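Local coordinates for protein aminotransferase class I and II (Streptococcus suis 89/1591, PDB 3OP7) that probably transfers amino groups between amino acids and keto acids, using pyridoxal phosphate held as a Schiff base, at residues Leu37-Thr43 with Leu265-His269; Leu75-Val79 with Ser206-Val210; Tyr196-Ser200 with Leu274-Arg278. All blocks are in the same frame, centred on the assembly; numbering follows the deposited sequence. Where two conformers were deposited one is given.

Contact 1 (Leu37-Thr43 with Leu265-His269)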
ATOM      1  N   LEU A  37     -21.296   7.321 -10.878  1.00 29.29           N
ATOM      2  CA  LEU A  37     -20.949   6.012 -11.435  1.00 29.28           C
ATOM      3  C   LEU A  37     -22.169   5.111 -11.631  1.00 30.17           C
ATOM      4  O   LEU A  37     -22.300   4.463 -12.681  1.00 32.00           O
ATOM      5  CB  LEU A  37     -19.934   5.280 -10.577  1.00 26.25           C
ATOM      6  CG  LEU A  37     -19.458   3.910 -11.053  1.00 26.61           C
ATOM      7  CD1 LEU A  37     -18.827   3.951 -12.477  1.00 26.82           C
ATOM      8  CD2 LEU A  37     -18.488   3.265 -10.001  1.00 26.34           C
ATOM      9  N   PHE A  38     -23.095   5.118 -10.676  1.00 30.08           N
ATOM     10  CA  PHE A  38     -24.326   4.365 -10.848  1.00 32.23           C
ATOM     11  C   PHE A  38     -25.088   4.876 -12.067  1.00 34.30           C
ATOM     12  O   PHE A  38     -25.600   4.086 -12.863  1.00 35.51           O
ATOM     13  CB  PHE A  38     -25.213   4.486  -9.616  1.00 32.52           C
ATOM     14  CG  PHE A  38     -24.684   3.781  -8.376  1.00 31.29           C
ATOM     15  CD1 PHE A  38     -24.004   2.588  -8.467  1.00 34.22           C
ATOM     16  CD2 PHE A  38     -24.969   4.283  -7.119  1.00 32.91           C
ATOM     17  CE1 PHE A  38     -23.584   1.934  -7.327  1.00 32.78           C
ATOM     18  CE2 PHE A  38     -24.542   3.628  -5.977  1.00 34.53           C
ATOM     19  CZ  PHE A  38     -23.856   2.450  -6.083  1.00 33.90           C
ATOM     20  N   ALA A  39     -25.161   6.199 -12.209  1.00 36.14           N
ATOM     21  CA  ALA A  39     -25.911   6.807 -13.308  1.00 38.79           C
ATOM     22  C   ALA A  39     -25.333   6.461 -14.674  1.00 40.13           C
ATOM     23  O   ALA A  39     -26.068   6.068 -15.577  1.00 39.85           O
ATOM     24  CB  ALA A  39     -26.014   8.345 -13.140  1.00 39.70           C
ATOM     25  N   LEU A  40     -24.024   6.601 -14.847  1.00 39.71           N
ATOM     26  CA  LEU A  40     -23.454   6.324 -16.152  1.00 41.64           C
ATOM     27  C   LEU A  40     -23.447   4.812 -16.472  1.00 41.72           C
ATOM     28  O   LEU A  40     -23.472   4.420 -17.641  1.00 42.56           O
ATOM     29  CB  LEU A  40     -22.087   7.005 -16.326  1.00 41.93           C
ATOM     30  CG  LEU A  40     -20.943   6.544 -15.470  1.00 40.84           C
ATOM     31  CD1 LEU A  40     -20.467   5.200 -16.037  1.00 44.09           C
ATOM     32  CD2 LEU A  40     -19.783   7.583 -15.430  1.00 41.78           C
ATOM     33  N   SER A  41     -23.482   3.975 -15.447  1.00 41.35           N
ATOM     34  CA  SER A  41     -23.465   2.535 -15.638  1.00 41.79           C
ATOM     35  C   SER A  41     -24.884   1.927 -15.724  1.00 44.17           C
ATOM     36  O   SER A  41     -25.029   0.768 -16.045  1.00 44.94           O
ATOM     37  CB  SER A  41     -22.679   1.881 -14.505  1.00 40.44           C
ATOM     38  OG  SER A  41     -23.388   1.927 -13.275  1.00 40.03           O
ATOM     39  N   GLY A  42     -25.920   2.704 -15.445  1.00 45.18           N
ATOM     40  CA  GLY A  42     -27.270   2.156 -15.385  1.00 47.32           C
ATOM     41  C   GLY A  42     -27.539   1.180 -14.247  1.00 46.59           C
ATOM     42  O   GLY A  42     -28.443   0.358 -14.346  1.00 49.22           O
ATOM     43  N   THR A  43     -26.808   1.312 -13.152  1.00 44.48           N
ATOM     44  CA  THR A  43     -26.937   0.454 -11.971  1.00 43.79           C
ATOM     45  C   THR A  43     -27.947   0.948 -11.005  1.00 43.97           C
ATOM     46  O   THR A  43     -28.040   2.149 -10.754  1.00 43.91           O
ATOM     47  CB  THR A  43     -25.599   0.462 -11.155  1.00 41.11           C
ATOM     48  OG1 THR A  43     -24.589  -0.030 -11.982  1.00 41.50           O
ATOM     49  CG2 THR A  43     -25.649  -0.398  -9.829  1.00 42.62           C
ATOM     50  N   LEU A 265     -17.532  -2.835 -11.070  1.00 26.49           N
ATOM     51  CA  LEU A 265     -18.563  -1.995 -11.710  1.00 27.48           C
ATOM     52  C   LEU A 265     -17.972  -1.007 -12.725  1.00 26.90           C
ATOM     53  O   LEU A 265     -18.478  -0.896 -13.867  1.00 27.97           O
ATOM     54  CB  LEU A 265     -19.361  -1.265 -10.631  1.00 27.24           C
ATOM     55  CG  LEU A 265     -20.498  -0.354 -11.097  1.00 30.31           C
ATOM     56  CD1 LEU A 265     -21.540  -1.125 -11.940  1.00 33.84           C
ATOM     57  CD2 LEU A 265     -21.153   0.265  -9.854  1.00 31.20           C
ATOM     58  N   ALA A 266     -16.926  -0.273 -12.348  1.00 26.30           N
ATOM     59  CA  ALA A 266     -16.288   0.683 -13.247  1.00 25.39           C
ATOM     60  C   ALA A 266     -15.719   0.004 -14.477  1.00 26.77           C
ATOM     61  O   ALA A 266     -15.928   0.463 -15.620  1.00 27.21           O
ATOM     62  CB  ALA A 266     -15.183   1.488 -12.520  1.00 24.20           C
ATOM     63  N   LEU A 267     -15.035  -1.110 -14.295  1.00 25.75           N
ATOM     64  CA  LEU A 267     -14.443  -1.812 -15.449  1.00 26.58           C
ATOM     65  C   LEU A 267     -15.488  -2.411 -16.393  1.00 28.08           C
ATOM     66  O   LEU A 267     -15.297  -2.437 -17.620  1.00 30.14           O
ATOM     67  CB  LEU A 267     -13.498  -2.907 -14.927  1.00 26.00           C
ATOM     68  CG  LEU A 267     -12.198  -2.312 -14.455  1.00 26.13           C
ATOM     69  CD1 LEU A 267     -11.487  -3.272 -13.512  1.00 26.77           C
ATOM     70  CD2 LEU A 267     -11.278  -1.924 -15.606  1.00 26.55           C
ATOM     71  N   ALA A 268     -16.599  -2.840 -15.834  1.00 28.81           N
ATOM     72  CA  ALA A 268     -17.728  -3.361 -16.609  1.00 30.86           C
ATOM     73  C   ALA A 268     -18.367  -2.279 -17.458  1.00 32.07           C
ATOM     74  O   ALA A 268     -19.031  -2.583 -18.436  1.00 34.91           O
ATOM     75  CB  ALA A 268     -18.786  -4.075 -15.696  1.00 30.52           C
ATOM     76  N   HIS A 269     -18.126  -1.014 -17.128  1.00 31.11           N
ATOM     77  CA  HIS A 269     -18.655   0.101 -17.902  1.00 32.31           C
ATOM     78  C   HIS A 269     -17.548   1.078 -18.259  1.00 31.58           C
ATOM     79  O   HIS A 269     -17.757   2.276 -18.318  1.00 33.54           O
ATOM     80  CB  HIS A 269     -19.754   0.754 -17.089  1.00 32.93           C
ATOM     81  CG  HIS A 269     -20.904  -0.160 -16.832  1.00 34.03           C
ATOM     82  ND1 HIS A 269     -20.966  -0.975 -15.721  1.00 35.64           N
ATOM     83  CD2 HIS A 269     -22.009  -0.436 -17.566  1.00 35.79           C
ATOM     84  CE1 HIS A 269     -22.082  -1.691 -15.771  1.00 35.69           C
ATOM     85  NE2 HIS A 269     -22.725  -1.387 -16.877  1.00 38.84           N
TER

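Contact 2 (Leu75-Val79 with Ser206-Val210). With EDO (1,2-ethanediol), chain K.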
ATOM      1  N   LEU A  75      -8.963  -5.476 -21.427  1.00 31.74           N
ATOM      2  CA  LEU A  75      -8.477  -4.153 -21.902  1.00 32.06           C
ATOM      3  C   LEU A  75      -7.280  -4.311 -22.858  1.00 31.48           C
ATOM      4  O   LEU A  75      -6.940  -3.379 -23.565  1.00 33.12           O
ATOM      5  CB  LEU A  75      -8.085  -3.249 -20.731  1.00 30.93           C
ATOM      6  CG  LEU A  75      -9.171  -2.906 -19.695  1.00 31.79           C
ATOM      7  CD1 LEU A  75      -8.590  -2.219 -18.483  1.00 28.97           C
ATOM      8  CD2 LEU A  75     -10.277  -2.043 -20.350  1.00 35.97           C
ATOM      9  N   TYR A  76      -6.668  -5.483 -22.870  1.00 31.17           N
ATOM     10  CA  TYR A  76      -5.489  -5.779 -23.659  1.00 32.10           C
ATOM     11  C   TYR A  76      -5.773  -6.816 -24.701  1.00 33.54           C
ATOM     12  O   TYR A  76      -6.784  -7.533 -24.605  1.00 35.54           O
ATOM     13  CB  TYR A  76      -4.418  -6.386 -22.762  1.00 29.90           C
ATOM     14  CG  TYR A  76      -4.018  -5.521 -21.604  1.00 30.01           C
ATOM     15  CD1 TYR A  76      -4.699  -5.601 -20.391  1.00 28.59           C
ATOM     16  CD2 TYR A  76      -2.979  -4.613 -21.713  1.00 29.37           C
ATOM     17  CE1 TYR A  76      -4.334  -4.818 -19.300  1.00 27.67           C
ATOM     18  CE2 TYR A  76      -2.610  -3.804 -20.632  1.00 26.31           C
ATOM     19  CZ  TYR A  76      -3.291  -3.906 -19.407  1.00 27.57           C
ATOM     20  OH  TYR A  76      -2.913  -3.074 -18.356  1.00 25.45           O
ATOM     21  N   THR A  77      -4.870  -6.940 -25.663  1.00 35.04           N
ATOM     22  CA  THR A  77      -4.866  -8.098 -26.539  0.50 36.38           C
ATOM     23  C   THR A  77      -3.853  -9.085 -25.996  1.00 35.82           C
ATOM     24  O   THR A  77      -2.779  -8.696 -25.517  1.00 34.94           O
ATOM     25  CB  THR A  77      -4.503  -7.735 -28.003  0.50 37.98           C
ATOM     26  OG1 THR A  77      -3.237  -7.063 -28.029  0.50 37.54           O
ATOM     27  CG2 THR A  77      -5.578  -6.863 -28.601  0.50 38.99           C
ATOM     28  N   GLY A  78      -4.201 -10.362 -26.039  1.00 36.03           N
ATOM     29  CA  GLY A  78      -3.264 -11.423 -25.673  1.00 35.96           C
ATOM     30  C   GLY A  78      -2.866 -11.509 -24.207  1.00 35.02           C
ATOM     31  O   GLY A  78      -1.771 -11.988 -23.895  1.00 36.01           O
ATOM     32  N   VAL A  79      -3.744 -11.071 -23.302  1.00 33.77           N
ATOM     33  CA  VAL A  79      -3.483 -11.160 -21.848  1.00 31.66           C
ATOM     34  C   VAL A  79      -4.591 -11.950 -21.150  1.00 31.76           C
ATOM     35  O   VAL A  79      -5.767 -11.631 -21.273  1.00 32.05           O
ATOM     36  CB  VAL A  79      -3.346  -9.773 -21.180  1.00 29.90           C
ATOM     37  CG1 VAL A  79      -3.118  -9.898 -19.658  1.00 29.27           C
ATOM     38  CG2 VAL A  79      -2.214  -8.945 -21.868  1.00 29.06           C
ATOM     39  N   SER A 206      -0.051  -1.095 -25.050  1.00 26.54           N
ATOM     40  CA  SER A 206       0.616  -1.404 -23.772  1.00 26.46           C
ATOM     41  C   SER A 206       1.931  -2.128 -24.034  1.00 26.44           C
ATOM     42  O   SER A 206       2.063  -2.886 -25.003  1.00 27.49           O
ATOM     43  CB  SER A 206      -0.272  -2.274 -22.904  1.00 26.61           C
ATOM     44  OG  SER A 206       0.419  -2.671 -21.714  1.00 23.73           O
ATOM     45  N   ILE A 207       2.891  -1.912 -23.150  1.00 25.10           N
ATOM     46  CA  ILE A 207       4.158  -2.648 -23.206  1.00 25.17           C
ATOM     47  C   ILE A 207       3.952  -4.130 -23.303  1.00 26.00           C
ATOM     48  O   ILE A 207       4.635  -4.821 -24.040  1.00 27.80           O
ATOM     49  CB  ILE A 207       5.139  -2.270 -22.039  1.00 22.35           C
ATOM     50  CG1 ILE A 207       6.577  -2.604 -22.417  1.00 23.07           C
ATOM     51  CG2 ILE A 207       4.785  -2.881 -20.657  1.00 22.96           C
ATOM     52  CD1 ILE A 207       7.130  -1.886 -23.669  1.00 25.43           C
ATOM     53  N   ILE A 208       2.987  -4.648 -22.556  1.00 25.26           N
ATOM     54  CA  ILE A 208       2.770  -6.083 -22.581  1.00 25.82           C
ATOM     55  C   ILE A 208       2.166  -6.617 -23.895  1.00 27.10           C
ATOM     56  O   ILE A 208       2.228  -7.820 -24.152  1.00 28.82           O
ATOM     57  CB  ILE A 208       1.899  -6.478 -21.393  1.00 25.34           C
ATOM     58  CG1 ILE A 208       2.106  -7.960 -21.066  1.00 28.02           C
ATOM     59  CG2 ILE A 208       0.462  -6.048 -21.651  1.00 25.43           C
ATOM     60  CD1 ILE A 208       1.355  -8.440 -19.834  1.00 26.07           C
ATOM     61  N   GLU A 209       1.644  -5.734 -24.745  1.00 27.74           N
ATOM     62  CA  GLU A 209       1.156  -6.105 -26.080  1.00 28.23           C
ATOM     63  C   GLU A 209       2.275  -6.140 -27.132  1.00 30.36           C
ATOM     64  O   GLU A 209       2.061  -6.644 -28.265  1.00 30.85           O
ATOM     65  CB  GLU A 209       0.029  -5.142 -26.512  1.00 28.19           C
ATOM     66  CG  GLU A 209      -1.233  -5.269 -25.644  1.00 30.02           C
ATOM     67  CD  GLU A 209      -2.270  -4.191 -25.873  1.00 31.89           C
ATOM     68  OE1 GLU A 209      -1.951  -2.988 -26.050  1.00 32.14           O
ATOM     69  OE2 GLU A 209      -3.463  -4.547 -25.806  1.00 34.93           O
ATOM     70  N   VAL A 210       3.436  -5.585 -26.791  1.00 29.32           N
ATOM     71  CA  VAL A 210       4.575  -5.604 -27.697  1.00 30.70           C
ATOM     72  C   VAL A 210       5.789  -6.371 -27.188  1.00 31.06           C
ATOM     73  O   VAL A 210       6.755  -6.524 -27.946  1.00 31.60           O
ATOM     74  CB  VAL A 210       4.996  -4.176 -28.125  1.00 31.31           C
ATOM     75  CG1 VAL A 210       3.908  -3.507 -29.005  1.00 32.22           C
ATOM     76  CG2 VAL A 210       5.337  -3.302 -26.956  1.00 29.38           C
TER
HETATM   77  C1  EDO K 408      -3.150  -4.336 -29.401  1.00 61.85           C
HETATM   78  O1  EDO K 408      -2.062  -5.120 -29.922  1.00 62.05           O
HETATM   79  C2  EDO K 408      -2.771  -2.856 -29.388  1.00 61.29           C
HETATM   80  O2  EDO K 408      -3.356  -2.108 -28.306  1.00 59.70           O
HETATM   81  O   HOH W   1      -0.098  -9.524 -25.213  1.00 43.47           O
HETATM   82  O   HOH W   2      -0.628  -8.486 -28.373  1.00 53.81           O

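Contact 3 (Tyr196-Ser200 with Leu274-Arg278). With EDO (1,2-ethanediol), chain I.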
ATOM      1  N   TYR A 196      -1.730   6.938 -17.627  1.00 23.75           N
ATOM      2  CA  TYR A 196      -2.211   7.913 -18.607  1.00 25.53           C
ATOM      3  C   TYR A 196      -2.426   7.298 -19.969  1.00 26.82           C
ATOM      4  O   TYR A 196      -1.514   7.260 -20.816  1.00 26.53           O
ATOM      5  CB  TYR A 196      -1.267   9.109 -18.749  1.00 25.20           C
ATOM      6  CG  TYR A 196      -1.201   9.911 -17.455  1.00 26.80           C
ATOM      7  CD1 TYR A 196      -2.304  10.650 -17.042  1.00 32.21           C
ATOM      8  CD2 TYR A 196      -0.073   9.948 -16.680  1.00 25.97           C
ATOM      9  CE1 TYR A 196      -2.277  11.388 -15.910  1.00 30.82           C
ATOM     10  CE2 TYR A 196      -0.053  10.685 -15.523  1.00 26.71           C
ATOM     11  CZ  TYR A 196      -1.155  11.407 -15.163  1.00 29.97           C
ATOM     12  OH  TYR A 196      -1.171  12.184 -14.040  1.00 37.02           O
ATOM     13  N   ARG A 197      -3.629   6.771 -20.161  1.00 28.07           N
ATOM     14  CA  ARG A 197      -4.118   6.340 -21.501  0.50 28.28           C
ATOM     15  C   ARG A 197      -4.320   7.545 -22.398  1.00 29.40           C
ATOM     16  O   ARG A 197      -5.136   8.446 -22.107  1.00 28.36           O
ATOM     17  CB  ARG A 197      -5.458   5.586 -21.388  0.50 29.47           C
ATOM     18  CG  ARG A 197      -5.930   4.810 -22.634  0.50 30.98           C
ATOM     19  CD  ARG A 197      -7.474   4.714 -22.746  0.50 32.91           C
ATOM     20  NE  ARG A 197      -7.943   4.408 -24.110  0.50 34.50           N
ATOM     21  CZ  ARG A 197      -8.587   5.255 -24.905  0.50 36.90           C
ATOM     22  NH1 ARG A 197      -8.859   6.489 -24.517  0.50 35.28           N
ATOM     23  NH2 ARG A 197      -8.959   4.860 -26.114  0.50 40.13           N
ATOM     24  N   SER A 198      -3.618   7.568 -23.523  1.00 29.41           N
ATOM     25  CA  SER A 198      -3.830   8.627 -24.442  1.00 30.35           C
ATOM     26  C   SER A 198      -5.233   8.556 -25.065  1.00 32.36           C
ATOM     27  O   SER A 198      -5.679   7.493 -25.477  1.00 31.35           O
ATOM     28  CB  SER A 198      -2.784   8.589 -25.570  1.00 30.18           C
ATOM     29  OG  SER A 198      -3.010   9.630 -26.497  1.00 32.87           O
ATOM     30  N   PHE A 199      -5.855   9.722 -25.224  1.00 34.00           N
ATOM     31  CA  PHE A 199      -7.119   9.865 -25.937  1.00 35.30           C
ATOM     32  C   PHE A 199      -6.870  10.431 -27.313  1.00 36.98           C
ATOM     33  O   PHE A 199      -7.809  10.808 -28.020  1.00 38.54           O
ATOM     34  CB  PHE A 199      -8.089  10.776 -25.170  1.00 35.46           C
ATOM     35  CG  PHE A 199      -8.714  10.111 -23.991  1.00 34.21           C
ATOM     36  CD1 PHE A 199      -7.950   9.845 -22.854  1.00 34.78           C
ATOM     37  CD2 PHE A 199     -10.067   9.754 -23.982  1.00 33.79           C
ATOM     38  CE1 PHE A 199      -8.489   9.239 -21.739  1.00 34.70           C
ATOM     39  CE2 PHE A 199     -10.622   9.114 -22.817  1.00 31.26           C
ATOM     40  CZ  PHE A 199      -9.820   8.884 -21.709  1.00 35.43           C
ATOM     41  N   SER A 200      -5.609  10.460 -27.706  1.00 36.60           N
ATOM     42  CA  SER A 200      -5.235  10.873 -29.059  1.00 39.08           C
ATOM     43  C   SER A 200      -5.515   9.768 -30.065  1.00 40.62           C
ATOM     44  O   SER A 200      -5.936   8.674 -29.719  1.00 41.33           O
ATOM     45  CB  SER A 200      -3.747  11.228 -29.103  1.00 38.98           C
ATOM     46  OG  SER A 200      -2.933  10.075 -29.273  1.00 36.15           O
ATOM     47  N   LEU A 274     -14.805   6.333 -20.270  1.00 31.01           N
ATOM     48  CA  LEU A 274     -13.934   6.914 -21.277  1.00 32.67           C
ATOM     49  C   LEU A 274     -14.648   8.012 -22.047  1.00 33.83           C
ATOM     50  O   LEU A 274     -14.063   9.051 -22.376  1.00 35.12           O
ATOM     51  CB  LEU A 274     -13.417   5.849 -22.243  1.00 32.22           C
ATOM     52  CG  LEU A 274     -12.410   4.855 -21.637  1.00 31.28           C
ATOM     53  CD1 LEU A 274     -11.997   3.815 -22.676  1.00 31.66           C
ATOM     54  CD2 LEU A 274     -11.164   5.505 -21.040  1.00 32.60           C
ATOM     55  N   GLU A 275     -15.918   7.787 -22.345  1.00 34.82           N
ATOM     56  CA  GLU A 275     -16.678   8.763 -23.123  1.00 36.10           C
ATOM     57  C   GLU A 275     -16.886  10.056 -22.339  1.00 35.40           C
ATOM     58  O   GLU A 275     -16.707  11.148 -22.887  1.00 36.30           O
ATOM     59  CB  GLU A 275     -17.962   8.118 -23.612  1.00 38.49           C
ATOM     60  CG  GLU A 275     -17.773   7.457 -24.990  1.00 46.29           C
ATOM     61  CD  GLU A 275     -17.528   8.495 -26.101  1.00 54.57           C
ATOM     62  OE1 GLU A 275     -18.380   9.395 -26.286  1.00 62.98           O
ATOM     63  OE2 GLU A 275     -16.472   8.432 -26.775  1.00 60.15           O
ATOM     64  N   ARG A 276     -17.215   9.924 -21.047  1.00 34.83           N
ATOM     65  CA  ARG A 276     -17.301  11.056 -20.126  1.00 34.39           C
ATOM     66  C   ARG A 276     -15.979  11.822 -20.119  1.00 33.78           C
ATOM     67  O   ARG A 276     -15.969  13.033 -20.248  1.00 34.66           O
ATOM     68  CB  ARG A 276     -17.604  10.591 -18.710  1.00 33.47           C
ATOM     69  CG  ARG A 276     -17.619  11.690 -17.632  1.00 33.98           C
ATOM     70  CD  ARG A 276     -17.434  11.075 -16.284  1.00 35.00           C
ATOM     71  NE  ARG A 276     -17.473  12.020 -15.156  1.00 34.97           N
ATOM     72  CZ  ARG A 276     -16.414  12.409 -14.449  1.00 33.76           C
ATOM     73  NH1 ARG A 276     -15.192  12.001 -14.763  1.00 30.95           N
ATOM     74  NH2 ARG A 276     -16.589  13.213 -13.406  1.00 33.97           N
ATOM     75  N   ASN A 277     -14.887  11.095 -19.924  1.00 32.35           N
ATOM     76  CA  ASN A 277     -13.585  11.700 -19.752  1.00 32.15           C
ATOM     77  C   ASN A 277     -12.980  12.279 -21.007  1.00 33.00           C
ATOM     78  O   ASN A 277     -12.246  13.271 -20.914  1.00 32.15           O
ATOM     79  CB  ASN A 277     -12.654  10.741 -18.997  1.00 30.29           C
ATOM     80  CG  ASN A 277     -13.034  10.671 -17.569  1.00 29.74           C
ATOM     81  OD1 ASN A 277     -13.982  11.346 -17.197  1.00 29.51           O
ATOM     82  ND2 ASN A 277     -12.311   9.885 -16.738  1.00 26.38           N
ATOM     83  N   ARG A 278     -13.318  11.707 -22.166  1.00 34.98           N
ATOM     84  CA  ARG A 278     -12.938  12.308 -23.462  1.00 36.17           C
ATOM     85  C   ARG A 278     -13.472  13.734 -23.607  1.00 37.99           C
ATOM     86  O   ARG A 278     -12.753  14.634 -24.030  1.00 36.93           O
ATOM     87  CB  ARG A 278     -13.406  11.466 -24.664  1.00 37.26           C
ATOM     88  CG  ARG A 278     -13.138  12.172 -26.033  1.00 40.51           C
ATOM     89  CD  ARG A 278     -13.392  11.277 -27.265  1.00 44.81           C
ATOM     90  NE  ARG A 278     -12.489  10.132 -27.292  1.00 46.66           N
ATOM     91  CZ  ARG A 278     -11.206  10.184 -27.674  1.00 48.81           C
ATOM     92  NH1 ARG A 278     -10.657  11.329 -28.103  1.00 48.69           N
ATOM     93  NH2 ARG A 278     -10.469   9.087 -27.658  1.00 48.45           N
TER
HETATM   94  C1  EDO I 406     -11.912   6.399 -26.017  1.00 59.02           C
HETATM   95  O1  EDO I 406     -11.178   5.528 -26.875  1.00 60.24           O
HETATM   96  C2  EDO I 406     -13.304   6.612 -26.599  1.00 59.83           C
HETATM   97  O2  EDO I 406     -14.015   7.597 -25.839  1.00 59.18           O

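Contact 1 (Leu37-Thr43 with Leu265-His269)
L265 loses more surface to this contact than any other residue. Its CA-to-CB bond points toward 37-43, and its two methyl groups have different neighbours. CD2 packs on L37 CD2 at 4.0 Å and meets the edge of the F38 ring, where the distance from L265 CD2 to F38 CE1 is 3.9 Å. CD1 sits beside two hydroxyls, 3.2 Å from T43 OG1 and 3.8 Å from S41 OG. These hydroxyls already have polar partners. T43 OG1 donates to S41 OG at 2.6 Å, and S41 OG lies 2.8 Å from L37 O and 3.1 Å from F38 O, with one proton to give. The contact joins the C-terminal ends of two helices, 34-41 and 257-268. The first ends in a Schellman motif, with G42 at positive phi. In this fold type I aminotransferase, helix 34-41 belongs to the N-terminal part of the chain. H269 marks the break before the long helix 270-294, where it takes the N-cap position. Its ND1 donates to L265 O at 3.1 Å, which fixes the ring against its own helix end. One ring face is then covered by S41, whose CB lies 3.6 Å from the H269 ring centroid, a CH-pi contact close to the ring normal. No hydrogen bond crosses between the segments: H269 NE2 is 3.3 Å from S41 O, but the angle is poor. L37 also reaches A266, with L37 CD1 4.4 Å from A266 CB, and both side chains touch I273 of helix 270-294.

Contact 2 (Leu75-Val79 with Ser206-Val210)
A capping box at the start of the short, weakly bonded helix 207-210 makes this contact on the surface of the aminotransferase fold. The helix lies just before strand 214-219 of the mixed central sheet. S206 is the N-cap. Its OG accepts a weak bond from I208 N at 3.3 Å, and its N donates to E209 OE1 at 2.9 Å. This leaves E209 OE2 directed at the loop 75-79, where it accepts from T77 N at 2.8 Å. One carboxylate therefore both caps the helix and holds the loop. Y76 packs next to this bond. Its ring edge approaches the cap, with Y76 CE2 3.4 Å from S206 OG. The polar ends of these two side chains bond further away, Y76 OH with W233 and S206 OG with E194. Nearer the solvent, water 2 bridges T77 OG1 (3.0 Å) and E209 O (3.3 Å). A 1,2-ethanediol, probably from the crystallisation liquor, gives its O2 to E209 OE1 at 2.8 Å and a weaker bond from O1 to T77 OG1 at 3.0 Å. On the apolar side, I208 CG2 touches Y76 CD2 at 3.7 Å and V79 CG2 at 3.9 Å.

Contact 3 (Tyr196-Ser200 with Leu274-Arg278)
F199 packs its ring against L274 and the guanidinium of R278. F199 CZ is 3.7 Å from L274 CD2, and the ring edge meets the helix backbone, with F199 CE2 3.5 Å from L274 O. F199 CD2 sits over one face of the R278 guanidinium. The same arginine holds the loop backbone: F199 O accepts from R278 NH1 at 2.9 Å and from R278 NH2 at 3.2 Å. R278 also forms a salt bridge with E282, one turn on. The loop follows strand 189-193 of the central sheet, and 274-278 is part of helix 270-294, which in fold type I aminotransferases runs between the large and small domains. Both segments bond to T223, R197 through its N and N277 through ND2. T223 follows K222, which carries the PLP Schiff base. R197 stretches along L274, with R197 CD 4.1 Å from L274 CD2. Its NH1 comes within 4.4 Å of R278 NH2, so two like charges lie close together.

The segments follow the chain in the order 37-43, 75-79, 196-200, 206-210, 265-269 and 274-278, so each contact ties distant parts of the sequence. Contacts 1 and 3 have centres about 16 Å apart. Their later segments lie on consecutive helices, 257-268 and 270-294, and they meet where L40 CD2 is 4.3 Å from R276 CD. Contact 2 is about 24 Å from contact 1 between centres, yet L267 CD2 packs on L75 CD1 at 3.9 Å. Contacts 2 and 3 are about 18 Å apart between centres and do not touch. Their 206-210 and 196-200 segments share one connection between sheet strands 189-193 and 214-219. Contact 1 joins helix ends, contact 2 lies beside the central sheet, and contact 3 borders the residue after the cofactor lysine.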